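Local coordinates for protein fiber (Human adenovirus 35, PDB 2QLK) that forms the receptor-binding fibre of the virion, whose trimeric head domain, the part described here, attaches the virus to CD46 on host cells, at residues P31-Q35 with D100-P104; F75-T79 with L185-P191; A80-L86 with I179-L185. All blocks are in the same frame, centred on the assembly; numbering follows the deposited sequence.

Contact 1 of 3, residues P31-Q35 with D100-P104; sequences PPNCQ and DLKIP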
ATOM      1  N   PRO A  31       6.608 -16.531 -18.880  1.00 37.49           N
ATOM      2  CA  PRO A  31       6.041 -16.631 -20.223  1.00 35.99           C
ATOM      3  C   PRO A  31       4.531 -16.449 -20.063  1.00 34.15           C
ATOM      4  O   PRO A  31       4.046 -16.313 -18.931  1.00 32.41           O
ATOM      5  CB  PRO A  31       6.395 -18.057 -20.626  1.00 42.41           C
ATOM      6  CG  PRO A  31       6.252 -18.794 -19.321  1.00 41.92           C
ATOM      7  CD  PRO A  31       6.966 -17.862 -18.356  1.00 42.35           C
ATOM      8  N   PRO A  32       3.777 -16.398 -21.176  1.00 30.64           N
ATOM      9  CA  PRO A  32       2.323 -16.248 -21.009  1.00 29.65           C
ATOM     10  C   PRO A  32       1.961 -17.367 -20.031  1.00 31.09           C
ATOM     11  O   PRO A  32       2.288 -18.541 -20.287  1.00 32.01           O
ATOM     12  CB  PRO A  32       1.783 -16.504 -22.411  1.00 34.30           C
ATOM     13  CG  PRO A  32       2.894 -15.946 -23.303  1.00 33.29           C
ATOM     14  CD  PRO A  32       4.172 -16.379 -22.597  1.00 33.61           C
ATOM     15  N   ASN A  33       1.309 -17.012 -18.918  1.00 24.71           N
ATOM     16  CA  ASN A  33       0.995 -17.984 -17.887  1.00 24.93           C
ATOM     17  C   ASN A  33      -0.448 -18.022 -17.379  1.00 24.87           C
ATOM     18  O   ASN A  33      -0.763 -18.817 -16.495  1.00 26.90           O
ATOM     19  CB  ASN A  33       1.954 -17.774 -16.708  1.00 25.17           C
ATOM     20  CG  ASN A  33       1.842 -16.373 -16.123  1.00 25.23           C
ATOM     21  OD1 ASN A  33       0.942 -15.619 -16.490  1.00 19.22           O
ATOM     22  ND2 ASN A  33       2.737 -16.032 -15.210  1.00 20.87           N
ATOM     23  N   CYS A  34      -1.326 -17.172 -17.910  1.00 24.51           N
ATOM     24  CA  CYS A  34      -2.720 -17.207 -17.467  1.00 25.88           C
ATOM     25  C   CYS A  34      -3.688 -17.038 -18.625  1.00 26.47           C
ATOM     26  O   CYS A  34      -3.291 -16.690 -19.721  1.00 26.52           O
ATOM     27  CB  CYS A  34      -2.976 -16.151 -16.386  1.00 32.53           C
ATOM     28  SG  CYS A  34      -2.631 -14.486 -16.892  1.00 35.04           S
ATOM     29  N   GLN A  35      -4.964 -17.287 -18.383  1.00 31.87           N
ATOM     30  CA  GLN A  35      -5.954 -17.177 -19.443  1.00 31.88           C
ATOM     31  C   GLN A  35      -7.011 -16.164 -19.059  1.00 31.26           C
ATOM     32  O   GLN A  35      -7.792 -16.369 -18.131  1.00 29.66           O
ATOM     33  CB  GLN A  35      -6.580 -18.561 -19.715  1.00 43.21           C
ATOM     34  CG  GLN A  35      -5.511 -19.635 -19.941  1.00 44.86           C
ATOM     35  CD  GLN A  35      -6.040 -20.988 -20.401  1.00 47.01           C
ATOM     36  OE1 GLN A  35      -7.032 -21.499 -19.880  1.00 47.69           O
ATOM     37  NE2 GLN A  35      -5.352 -21.585 -21.374  1.00 48.16           N
ATOM     38  N   ASP A 100      -7.008 -19.933 -13.403  1.00 29.69           N
ATOM     39  CA  ASP A 100      -6.737 -19.188 -14.621  1.00 28.42           C
ATOM     40  C   ASP A 100      -5.216 -19.047 -14.795  1.00 28.65           C
ATOM     41  O   ASP A 100      -4.751 -18.821 -15.909  1.00 27.98           O
ATOM     42  CB  ASP A 100      -7.403 -17.813 -14.574  1.00 34.82           C
ATOM     43  CG  ASP A 100      -8.912 -17.913 -14.542  1.00 36.93           C
ATOM     44  OD1 ASP A 100      -9.471 -18.720 -15.320  1.00 38.10           O
ATOM     45  OD2 ASP A 100      -9.546 -17.189 -13.745  1.00 39.20           O
ATOM     46  N   LEU A 101      -4.453 -19.159 -13.697  1.00 25.55           N
ATOM     47  CA  LEU A 101      -2.981 -19.126 -13.762  1.00 26.42           C
ATOM     48  C   LEU A 101      -2.587 -20.601 -14.043  1.00 27.51           C
ATOM     49  O   LEU A 101      -2.886 -21.477 -13.239  1.00 28.32           O
ATOM     50  CB  LEU A 101      -2.371 -18.691 -12.421  1.00 26.73           C
ATOM     51  CG  LEU A 101      -0.840 -18.788 -12.309  1.00 25.08           C
ATOM     52  CD1 LEU A 101      -0.199 -17.976 -13.425  1.00 24.03           C
ATOM     53  CD2 LEU A 101      -0.368 -18.248 -10.940  1.00 23.11           C
ATOM     54  N   LYS A 102      -1.906 -20.856 -15.158  1.00 36.04           N
ATOM     55  CA  LYS A 102      -1.573 -22.230 -15.571  1.00 37.10           C
ATOM     56  C   LYS A 102      -0.183 -22.787 -15.278  1.00 39.25           C
ATOM     57  O   LYS A 102       0.132 -23.931 -15.656  1.00 37.02           O
ATOM     58  CB  LYS A 102      -1.826 -22.364 -17.064  1.00 30.27           C
ATOM     59  CG  LYS A 102      -3.242 -21.994 -17.484  1.00 29.46           C
ATOM     60  CD  LYS A 102      -4.276 -22.835 -16.771  1.00 28.81           C
ATOM     61  CE  LYS A 102      -5.678 -22.569 -17.312  1.00 30.01           C
ATOM     62  NZ  LYS A 102      -6.682 -23.478 -16.654  1.00 29.73           N
ATOM     63  N   ILE A 103       0.654 -21.988 -14.631  1.00 34.06           N
ATOM     64  CA  ILE A 103       2.008 -22.408 -14.308  1.00 35.21           C
ATOM     65  C   ILE A 103       2.138 -22.254 -12.806  1.00 37.05           C
ATOM     66  O   ILE A 103       1.800 -21.206 -12.253  1.00 38.11           O
ATOM     67  CB  ILE A 103       3.028 -21.515 -15.048  1.00 36.14           C
ATOM     68  CG1 ILE A 103       2.925 -21.784 -16.548  1.00 35.94           C
ATOM     69  CG2 ILE A 103       4.419 -21.758 -14.540  1.00 37.77           C
ATOM     70  CD1 ILE A 103       3.458 -20.708 -17.446  1.00 34.68           C
ATOM     71  N   PRO A 104       2.599 -23.305 -12.114  1.00 36.53           N
ATOM     72  CA  PRO A 104       2.745 -23.222 -10.660  1.00 38.01           C
ATOM     73  C   PRO A 104       3.718 -22.145 -10.215  1.00 39.16           C
ATOM     74  O   PRO A 104       4.592 -21.724 -10.968  1.00 38.43           O
ATOM     75  CB  PRO A 104       3.226 -24.624 -10.282  1.00 43.86           C
ATOM     76  CG  PRO A 104       3.989 -25.041 -11.487  1.00 42.98           C
ATOM     77  CD  PRO A 104       3.072 -24.608 -12.606  1.00 42.95           C
TER
HETATM   78  O   HOH W   1      -9.003 -20.892 -17.963  1.00 49.17           O

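Contact 2 of 3, residues F75-T79 with L185-P191; sequences FTQKT and LNASESP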
ATOM      1  N   PHE A  75      -8.956  -2.647 -24.008  1.00 30.18           N
ATOM      2  CA  PHE A  75      -8.986  -1.246 -23.628  1.00 32.34           C
ATOM      3  C   PHE A  75      -9.367  -0.276 -24.756  1.00 35.28           C
ATOM      4  O   PHE A  75      -9.041   0.907 -24.688  1.00 35.39           O
ATOM      5  CB  PHE A  75      -7.659  -0.852 -22.941  1.00 32.22           C
ATOM      6  CG  PHE A  75      -7.499  -1.438 -21.533  1.00 30.71           C
ATOM      7  CD1 PHE A  75      -8.540  -2.153 -20.933  1.00 32.62           C
ATOM      8  CD2 PHE A  75      -6.314  -1.256 -20.805  1.00 33.85           C
ATOM      9  CE1 PHE A  75      -8.403  -2.684 -19.617  1.00 35.92           C
ATOM     10  CE2 PHE A  75      -6.165  -1.783 -19.491  1.00 33.05           C
ATOM     11  CZ  PHE A  75      -7.207  -2.493 -18.902  1.00 33.86           C
ATOM     12  N   THR A  76     -10.037  -0.787 -25.800  1.00 35.66           N
ATOM     13  CA  THR A  76     -10.543   0.080 -26.875  1.00 36.91           C
ATOM     14  C   THR A  76     -12.010   0.405 -26.505  1.00 37.23           C
ATOM     15  O   THR A  76     -12.682   1.213 -27.156  1.00 36.24           O
ATOM     16  CB  THR A  76     -10.534  -0.608 -28.266  1.00 40.96           C
ATOM     17  OG1 THR A  76     -11.263  -1.839 -28.197  1.00 43.15           O
ATOM     18  CG2 THR A  76      -9.108  -0.872 -28.737  1.00 40.37           C
ATOM     19  N   GLN A  77     -12.497  -0.229 -25.447  1.00 34.66           N
ATOM     20  CA  GLN A  77     -13.862  -0.000 -24.970  1.00 37.86           C
ATOM     21  C   GLN A  77     -13.789   0.757 -23.641  1.00 38.94           C
ATOM     22  O   GLN A  77     -12.814   0.629 -22.906  1.00 40.37           O
ATOM     23  CB  GLN A  77     -14.577  -1.335 -24.771  1.00 55.08           C
ATOM     24  CG  GLN A  77     -13.806  -2.293 -23.894  1.00 59.90           C
ATOM     25  CD  GLN A  77     -14.025  -3.750 -24.261  1.00 61.94           C
ATOM     26  OE1 GLN A  77     -14.044  -4.104 -25.442  1.00 64.80           O
ATOM     27  NE2 GLN A  77     -14.168  -4.608 -23.249  1.00 62.66           N
ATOM     28  N   LYS A  78     -14.818   1.536 -23.335  1.00 40.48           N
ATOM     29  CA  LYS A  78     -14.839   2.315 -22.105  1.00 40.88           C
ATOM     30  C   LYS A  78     -14.998   1.452 -20.851  1.00 39.13           C
ATOM     31  O   LYS A  78     -14.737   1.905 -19.734  1.00 39.05           O
ATOM     32  CB  LYS A  78     -15.968   3.344 -22.165  1.00 78.12           C
ATOM     33  CG  LYS A  78     -17.321   2.745 -22.513  1.00 81.96           C
ATOM     34  CD  LYS A  78     -18.458   3.734 -22.272  1.00 85.69           C
ATOM     35  CE  LYS A  78     -18.688   3.977 -20.781  1.00 86.21           C
ATOM     36  NZ  LYS A  78     -19.805   4.929 -20.519  1.00 88.08           N
ATOM     37  N   THR A  79     -15.422   0.209 -21.038  1.00 37.17           N
ATOM     38  CA  THR A  79     -15.624  -0.690 -19.918  1.00 35.20           C
ATOM     39  C   THR A  79     -14.936  -2.032 -20.156  1.00 32.83           C
ATOM     40  O   THR A  79     -14.863  -2.518 -21.277  1.00 29.37           O
ATOM     41  CB  THR A  79     -17.123  -0.930 -19.691  1.00 74.44           C
ATOM     42  OG1 THR A  79     -17.313  -1.607 -18.445  1.00 78.38           O
ATOM     43  CG2 THR A  79     -17.707  -1.775 -20.823  1.00 74.74           C
ATOM     44  N   LEU A 185     -12.270  -1.698 -15.543  1.00 25.38           N
ATOM     45  CA  LEU A 185     -12.110  -0.398 -16.167  1.00 27.63           C
ATOM     46  C   LEU A 185     -13.524   0.169 -16.383  1.00 29.77           C
ATOM     47  O   LEU A 185     -14.372  -0.471 -16.999  1.00 29.20           O
ATOM     48  CB  LEU A 185     -11.419  -0.518 -17.525  1.00 22.52           C
ATOM     49  CG  LEU A 185     -11.586   0.807 -18.310  1.00 24.77           C
ATOM     50  CD1 LEU A 185     -10.702   1.932 -17.700  1.00 24.99           C
ATOM     51  CD2 LEU A 185     -11.254   0.584 -19.766  1.00 25.97           C
ATOM     52  N   ASN A 186     -13.774   1.370 -15.891  1.00 30.68           N
ATOM     53  CA  ASN A 186     -15.080   1.978 -16.082  1.00 35.16           C
ATOM     54  C   ASN A 186     -14.853   3.448 -16.371  1.00 35.48           C
ATOM     55  O   ASN A 186     -14.891   4.265 -15.464  1.00 36.07           O
ATOM     56  CB  ASN A 186     -15.939   1.783 -14.826  1.00 63.69           C
ATOM     57  CG  ASN A 186     -17.312   2.405 -14.956  1.00 67.38           C
ATOM     58  OD1 ASN A 186     -17.459   3.625 -14.904  1.00 71.54           O
ATOM     59  ND2 ASN A 186     -18.326   1.570 -15.136  1.00 66.86           N
ATOM     60  N   ALA A 187     -14.621   3.769 -17.641  1.00 39.55           N
ATOM     61  CA  ALA A 187     -14.337   5.137 -18.068  1.00 41.60           C
ATOM     62  C   ALA A 187     -15.389   5.765 -18.979  1.00 43.03           C
ATOM     63  O   ALA A 187     -16.217   5.073 -19.550  1.00 44.30           O
ATOM     64  CB  ALA A 187     -12.978   5.177 -18.769  1.00 34.62           C
ATOM     65  N   SER A 188     -15.330   7.087 -19.116  1.00 58.75           N
ATOM     66  CA  SER A 188     -16.255   7.836 -19.958  1.00 61.17           C
ATOM     67  C   SER A 188     -15.822   7.715 -21.408  1.00 62.37           C
ATOM     68  O   SER A 188     -16.635   7.843 -22.323  1.00 63.39           O
ATOM     69  CB  SER A 188     -16.242   9.303 -19.570  1.00 54.64           C
ATOM     70  OG  SER A 188     -16.380   9.442 -18.177  1.00 57.92           O
ATOM     71  N   GLU A 189     -14.528   7.487 -21.612  1.00 51.20           N
ATOM     72  CA  GLU A 189     -13.975   7.339 -22.948  1.00 52.06           C
ATOM     73  C   GLU A 189     -13.111   6.086 -22.973  1.00 51.01           C
ATOM     74  O   GLU A 189     -12.710   5.578 -21.923  1.00 51.35           O
ATOM     75  CB  GLU A 189     -13.135   8.565 -23.318  1.00 92.16           C
ATOM     76  CG  GLU A 189     -12.509   8.508 -24.714  1.00 97.12           C
ATOM     77  CD  GLU A 189     -13.535   8.560 -25.846  1.00100.57           C
ATOM     78  OE1 GLU A 189     -14.252   9.580 -25.955  1.00101.20           O
ATOM     79  OE2 GLU A 189     -13.621   7.583 -26.628  1.00100.76           O
ATOM     80  N   SER A 190     -12.833   5.578 -24.168  1.00 43.06           N
ATOM     81  CA  SER A 190     -12.000   4.391 -24.289  1.00 42.22           C
ATOM     82  C   SER A 190     -10.534   4.803 -24.189  1.00 40.00           C
ATOM     83  O   SER A 190     -10.091   5.753 -24.843  1.00 39.76           O
ATOM     84  CB  SER A 190     -12.266   3.678 -25.620  1.00 57.33           C
ATOM     85  OG  SER A 190     -11.946   4.509 -26.715  1.00 61.06           O
ATOM     86  N   PRO A 191      -9.756   4.099 -23.353  1.00 39.61           N
ATOM     87  CA  PRO A 191      -8.348   4.502 -23.260  1.00 37.24           C
ATOM     88  C   PRO A 191      -7.540   4.327 -24.547  1.00 35.67           C
ATOM     89  O   PRO A 191      -6.603   5.081 -24.788  1.00 33.28           O
ATOM     90  CB  PRO A 191      -7.816   3.668 -22.082  1.00 33.61           C
ATOM     91  CG  PRO A 191      -8.769   2.551 -21.944  1.00 34.01           C
ATOM     92  CD  PRO A 191     -10.110   3.134 -22.301  1.00 34.08           C
TER
HETATM   93  O   HOH W   2     -19.134   7.696 -18.664  1.00 50.87           O

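Contact 3 of 3, residues A80-L86 with I179-L185; sequences ANIQLRL and IQFEWNL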
ATOM      1  N   ALA A  80     -14.411  -2.633 -19.095  1.00 29.93           N
ATOM      2  CA  ALA A  80     -13.745  -3.927 -19.252  1.00 27.61           C
ATOM      3  C   ALA A  80     -13.571  -4.584 -17.897  1.00 28.13           C
ATOM      4  O   ALA A  80     -13.543  -3.915 -16.866  1.00 26.19           O
ATOM      5  CB  ALA A  80     -12.398  -3.744 -19.919  1.00 23.18           C
ATOM      6  N   ASN A  81     -13.451  -5.896 -17.902  1.00 32.11           N
ATOM      7  CA  ASN A  81     -13.293  -6.633 -16.670  1.00 35.21           C
ATOM      8  C   ASN A  81     -12.387  -7.816 -16.958  1.00 35.46           C
ATOM      9  O   ASN A  81     -12.526  -8.502 -17.976  1.00 37.12           O
ATOM     10  CB  ASN A  81     -14.645  -7.129 -16.169  1.00 57.77           C
ATOM     11  CG  ASN A  81     -14.529  -7.907 -14.881  1.00 63.12           C
ATOM     12  OD1 ASN A  81     -14.383  -7.329 -13.801  1.00 66.00           O
ATOM     13  ND2 ASN A  81     -14.573  -9.232 -14.988  1.00 64.54           N
ATOM     14  N   ILE A  82     -11.436  -8.027 -16.067  1.00 22.97           N
ATOM     15  CA  ILE A  82     -10.494  -9.105 -16.190  1.00 20.51           C
ATOM     16  C   ILE A  82     -10.507  -9.782 -14.841  1.00 20.59           C
ATOM     17  O   ILE A  82     -10.455  -9.115 -13.801  1.00 17.69           O
ATOM     18  CB  ILE A  82      -9.118  -8.570 -16.484  1.00 32.50           C
ATOM     19  CG1 ILE A  82      -9.136  -7.905 -17.871  1.00 31.49           C
ATOM     20  CG2 ILE A  82      -8.078  -9.691 -16.314  1.00 31.47           C
ATOM     21  CD1 ILE A  82      -7.846  -7.208 -18.257  1.00 34.03           C
ATOM     22  N   GLN A  83     -10.610 -11.102 -14.856  1.00 27.53           N
ATOM     23  CA  GLN A  83     -10.634 -11.874 -13.627  1.00 27.23           C
ATOM     24  C   GLN A  83      -9.633 -13.009 -13.709  1.00 27.73           C
ATOM     25  O   GLN A  83      -9.507 -13.670 -14.731  1.00 29.78           O
ATOM     26  CB  GLN A  83     -12.028 -12.450 -13.394  1.00 31.87           C
ATOM     27  CG  GLN A  83     -12.164 -13.139 -12.041  1.00 36.26           C
ATOM     28  CD  GLN A  83     -13.522 -13.791 -11.848  1.00 40.40           C
ATOM     29  OE1 GLN A  83     -13.771 -14.889 -12.351  1.00 41.28           O
ATOM     30  NE2 GLN A  83     -14.414 -13.107 -11.119  1.00 40.33           N
ATOM     31  N   LEU A  84      -8.915 -13.239 -12.624  1.00 22.66           N
ATOM     32  CA  LEU A  84      -7.930 -14.310 -12.605  1.00 21.36           C
ATOM     33  C   LEU A  84      -8.130 -15.027 -11.286  1.00 22.88           C
ATOM     34  O   LEU A  84      -7.981 -14.429 -10.216  1.00 17.11           O
ATOM     35  CB  LEU A  84      -6.512 -13.731 -12.700  1.00 23.76           C
ATOM     36  CG  LEU A  84      -5.618 -13.822 -13.951  1.00 26.19           C
ATOM     37  CD1 LEU A  84      -6.348 -14.421 -15.174  1.00 27.59           C
ATOM     38  CD2 LEU A  84      -5.065 -12.447 -14.254  1.00 25.47           C
ATOM     39  N   ARG A  85      -8.474 -16.305 -11.357  1.00 31.54           N
ATOM     40  CA  ARG A  85      -8.696 -17.099 -10.154  1.00 35.48           C
ATOM     41  C   ARG A  85      -7.578 -18.096  -9.879  1.00 37.21           C
ATOM     42  O   ARG A  85      -7.169 -18.858 -10.766  1.00 37.68           O
ATOM     43  CB  ARG A  85      -9.996 -17.874 -10.273  1.00 41.18           C
ATOM     44  CG  ARG A  85     -11.227 -17.037 -10.572  1.00 47.01           C
ATOM     45  CD  ARG A  85     -12.317 -17.945 -11.135  1.00 51.60           C
ATOM     46  NE  ARG A  85     -11.817 -18.676 -12.302  1.00 55.35           N
ATOM     47  CZ  ARG A  85     -12.275 -19.854 -12.722  1.00 57.65           C
ATOM     48  NH1 ARG A  85     -13.264 -20.467 -12.074  1.00 58.64           N
ATOM     49  NH2 ARG A  85     -11.728 -20.430 -13.788  1.00 56.77           N
ATOM     50  N   LEU A  86      -7.084 -18.093  -8.646  1.00 29.40           N
ATOM     51  CA  LEU A  86      -6.057 -19.023  -8.241  1.00 29.67           C
ATOM     52  C   LEU A  86      -6.664 -19.944  -7.189  1.00 31.10           C
ATOM     53  O   LEU A  86      -7.222 -19.473  -6.204  1.00 28.88           O
ATOM     54  CB  LEU A  86      -4.858 -18.302  -7.638  1.00 35.84           C
ATOM     55  CG  LEU A  86      -4.146 -17.176  -8.391  1.00 36.02           C
ATOM     56  CD1 LEU A  86      -2.657 -17.196  -8.030  1.00 33.55           C
ATOM     57  CD2 LEU A  86      -4.326 -17.328  -9.854  1.00 37.70           C
ATOM     58  N   ILE A 179      -7.468 -17.361  -4.203  1.00 29.91           N
ATOM     59  CA  ILE A 179      -7.088 -15.969  -4.359  1.00 27.09           C
ATOM     60  C   ILE A 179      -7.587 -15.619  -5.754  1.00 27.45           C
ATOM     61  O   ILE A 179      -7.169 -16.236  -6.749  1.00 23.03           O
ATOM     62  CB  ILE A 179      -5.569 -15.779  -4.331  1.00 27.27           C
ATOM     63  CG1 ILE A 179      -5.013 -16.245  -2.988  1.00 27.91           C
ATOM     64  CG2 ILE A 179      -5.227 -14.295  -4.588  1.00 24.73           C
ATOM     65  CD1 ILE A 179      -3.520 -15.973  -2.818  1.00 29.45           C
ATOM     66  N   GLN A 180      -8.511 -14.665  -5.807  1.00 26.35           N
ATOM     67  CA  GLN A 180      -9.090 -14.199  -7.054  1.00 25.76           C
ATOM     68  C   GLN A 180      -8.774 -12.720  -7.260  1.00 25.74           C
ATOM     69  O   GLN A 180      -9.023 -11.907  -6.370  1.00 22.93           O
ATOM     70  CB  GLN A 180     -10.605 -14.363  -7.049  1.00 33.38           C
ATOM     71  CG  GLN A 180     -11.232 -14.000  -8.385  1.00 36.01           C
ATOM     72  CD  GLN A 180     -12.754 -14.136  -8.389  1.00 40.04           C
ATOM     73  OE1 GLN A 180     -13.480 -13.236  -7.959  1.00 40.88           O
ATOM     74  NE2 GLN A 180     -13.236 -15.266  -8.877  1.00 42.56           N
ATOM     75  N   PHE A 181      -8.249 -12.375  -8.436  1.00 23.88           N
ATOM     76  CA  PHE A 181      -7.905 -10.982  -8.734  1.00 23.22           C
ATOM     77  C   PHE A 181      -8.888 -10.501  -9.764  1.00 23.91           C
ATOM     78  O   PHE A 181      -9.211 -11.229 -10.702  1.00 24.41           O
ATOM     79  CB  PHE A 181      -6.497 -10.881  -9.360  1.00 24.01           C
ATOM     80  CG  PHE A 181      -5.370 -11.266  -8.435  1.00 23.36           C
ATOM     81  CD1 PHE A 181      -4.877 -10.355  -7.484  1.00 19.54           C
ATOM     82  CD2 PHE A 181      -4.825 -12.540  -8.486  1.00 23.40           C
ATOM     83  CE1 PHE A 181      -3.852 -10.729  -6.591  1.00 23.93           C
ATOM     84  CE2 PHE A 181      -3.801 -12.925  -7.598  1.00 23.13           C
ATOM     85  CZ  PHE A 181      -3.314 -12.021  -6.647  1.00 23.39           C
ATOM     86  N   GLU A 182      -9.376  -9.279  -9.605  1.00 22.63           N
ATOM     87  CA  GLU A 182     -10.254  -8.736 -10.609  1.00 22.14           C
ATOM     88  C   GLU A 182      -9.969  -7.253 -10.857  1.00 22.16           C
ATOM     89  O   GLU A 182      -9.905  -6.468  -9.915  1.00 18.77           O
ATOM     90  CB  GLU A 182     -11.712  -8.953 -10.216  1.00 41.90           C
ATOM     91  CG  GLU A 182     -12.668  -8.534 -11.307  1.00 49.29           C
ATOM     92  CD  GLU A 182     -14.073  -9.064 -11.087  1.00 54.16           C
ATOM     93  OE1 GLU A 182     -14.276 -10.289 -11.262  1.00 57.49           O
ATOM     94  OE2 GLU A 182     -14.964  -8.254 -10.732  1.00 54.72           O
ATOM     95  N   TRP A 183      -9.743  -6.891 -12.120  1.00 22.80           N
ATOM     96  CA  TRP A 183      -9.498  -5.498 -12.512  1.00 23.16           C
ATOM     97  C   TRP A 183     -10.707  -5.036 -13.317  1.00 25.75           C
ATOM     98  O   TRP A 183     -11.201  -5.756 -14.179  1.00 26.79           O
ATOM     99  CB  TRP A 183      -8.281  -5.364 -13.416  1.00 18.41           C
ATOM    100  CG  TRP A 183      -6.975  -5.650 -12.752  1.00 19.33           C
ATOM    101  CD1 TRP A 183      -6.109  -4.744 -12.234  1.00 20.35           C
ATOM    102  CD2 TRP A 183      -6.375  -6.936 -12.575  1.00 21.42           C
ATOM    103  NE1 TRP A 183      -4.979  -5.382 -11.744  1.00 23.91           N
ATOM    104  CE2 TRP A 183      -5.117  -6.729 -11.944  1.00 20.87           C
ATOM    105  CE3 TRP A 183      -6.775  -8.250 -12.891  1.00 18.17           C
ATOM    106  CZ2 TRP A 183      -4.252  -7.787 -11.624  1.00 23.95           C
ATOM    107  CZ3 TRP A 183      -5.912  -9.300 -12.578  1.00 19.05           C
ATOM    108  CH2 TRP A 183      -4.663  -9.060 -11.948  1.00 22.28           C
ATOM    109  N   ASN A 184     -11.151  -3.819 -13.061  1.00 22.58           N
ATOM    110  CA  ASN A 184     -12.302  -3.289 -13.740  1.00 24.58           C
ATOM    111  C   ASN A 184     -12.027  -1.881 -14.260  1.00 24.47           C
ATOM    112  O   ASN A 184     -11.602  -0.984 -13.520  1.00 21.86           O
ATOM    113  CB  ASN A 184     -13.488  -3.257 -12.788  1.00 35.56           C
ATOM    114  CG  ASN A 184     -14.749  -2.746 -13.454  1.00 41.94           C
ATOM    115  OD1 ASN A 184     -15.409  -3.472 -14.214  1.00 44.29           O
ATOM    116  ND2 ASN A 184     -15.087  -1.489 -13.192  1.00 43.08           N
ATOM    117  N   LEU A 185     -12.270  -1.698 -15.543  1.00 25.38           N
ATOM    118  CA  LEU A 185     -12.110  -0.398 -16.167  1.00 27.63           C
ATOM    119  C   LEU A 185     -13.524   0.169 -16.383  1.00 29.77           C
ATOM    120  O   LEU A 185     -14.372  -0.471 -16.999  1.00 29.20           O
ATOM    121  CB  LEU A 185     -11.419  -0.518 -17.525  1.00 22.52           C
ATOM    122  CG  LEU A 185     -11.586   0.807 -18.310  1.00 24.77           C
ATOM    123  CD1 LEU A 185     -10.702   1.932 -17.700  1.00 24.99           C
ATOM    124  CD2 LEU A 185     -11.254   0.584 -19.766  1.00 25.97           C
TER

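Contact 1 of 3, residues P31-Q35 with D100-P104
Two irregular loops, neither a regular strand, meet here through a single beta bridge between Cys34 and Leu101, their CA atoms 4.2 Å apart. On the other flank of 31-35, Asn33 and Cys34 both face Gly45, a classic beta bulge against the start of strand 45-54 in the knob's beta-sandwich. The loops run roughly antiparallel, and two backbone hydrogen bonds hold them: Lys102 N to Asn33 O (2.7 Å) and Gln35 N to Asp100 O (2.9 Å). Between these, Cys34 CA lies 3.0 Å from Asp100 O, a close CA-H...O contact. Asn33 suits its buried place because its amide is satisfied elsewhere, OD1 by Leu47 N. Asp100, beside Gln35, forms a salt bridge with Arg85 of strand 79-88, while the Lys102 ammonium group turns back to the carbonyls of Thr96 and Ser99. Ile103, branched and apolar, reaches across to the proline end of the other loop: its CD1 lies 3.9 Å from Pro31 CG and 3.4 Å from Asn33 CB.

Contact 2 of 3, residues F75-T79 with L185-P191
The antiparallel pairing of strands 79-88 and 177-186 ends here: Thr79 and Asn186 form a non-hydrogen-bonded pair with CA atoms 4.7 Å apart, and Ala187 N then donates a nearly straight hydrogen bond to Lys78 O (2.8 Å). Beyond it the two segments leave sheet geometry. Residues 187-191 turn back against the 75-79 loop, bringing Ser190 CA to 4.1 Å from Lys78 CA. Thr79 CA makes a CA-H...O contact with Leu185 O (3.2 Å), supplemented by a weak hydrogen bond from Thr79 OG1 to the same oxygen.

Between the two segments, apolar groups gather. Phe75 CD1 lies 4.0 Å from Leu185 CD2, and Phe75 CB 3.7 Å from Pro191 CG; the ring also packs edge-to-face with Tyr149, and Leu160 of strand 157-166 touches both Phe75 and Leu185. Proline fits where the chain bends, offering a compact apolar ring without a backbone donor. Lys78 suits the solvent side, its NZ linked only weakly through a water to Ser188 OG. The chemistry is thus split: a backbone bond carries the strand pairing one residue further, Phe75, Leu185 and Pro191 form a buried apolar cluster, and the polar side chains of Lys78 and Thr79 add only weak links across the segments.

Contact 3 of 3, residues A80-L86 with I179-L185
This is a regular antiparallel strand pair near the centre of the chain, joining edge strand 79-88 to strand 177-186 in the four-stranded sheet of the fibre knob's antiparallel beta-sandwich. The short segments run at 172°, their axes approaching to 4.6 Å. Four hydrogen-bonded pairs, Ala80-Leu185, Ile82-Trp183, Leu84-Phe181 and Leu86-Ile179, each contribute two backbone bonds; among them are Phe181 N to Leu84 O (2.7 Å) and Leu185 N to Ala80 O (2.9 Å). The intervening non-hydrogen-bonded pairs bring CA atoms closer together and add CA-H...O contacts, such as Glu182 CA to Ile82 O at 3.2 Å.

The two faces differ sharply in chemistry. Ala80, Ile82, Leu84, Leu86, Ile179, Phe181, Trp183 and Leu185 project into the core of the sandwich, where mostly bulky apolar residues fill the space between the sheets: Trp183 reaches Leu47 and Leu64, and Phe181 reaches Leu49 and Val62, of the opposing sheet. Beside the indole, Leu84 CD2 lies 3.7 Å from Trp183 CZ3 and Ile82 CG2 3.9 Å from Trp183 CE3, while Leu86 CG sits at the edge of the Phe181 ring.

Asn81, Gln83, Arg85, Gln180, Glu182 and Asn184 occupy the other face, where polar side chains can meet both one another and solvent. Arg85 reaches away from strand 177-186 to form a salt bridge with Asp100 in the loop that follows its own strand. Across the pair, Gln83 NE2 donates to Glu182 OE1 at 2.8 Å.

Contact 2 continues the strand pairing of contact 3 by one residue pair and then runs into loops; the two share Leu185, their centres lie 16 Å apart, and Phe75 CE1 packs 4.1 Å from Ala80 CB where the apolar cluster of contact 2 runs into the sandwich core. Contact 1 borders the same strand 79-88, its centre 14 Å from that of contact 3. There Asp100 OD2 meets Arg85 NE at 3.1 Å in a salt bridge, and Leu101 CB packs 3.5 Å from Leu86 CD2. Contacts 1 and 2 do not touch, their nearest atoms being about 13 Å apart. Strand 79-88 thus connects all three. None of these segments touches another subunit of the trimer.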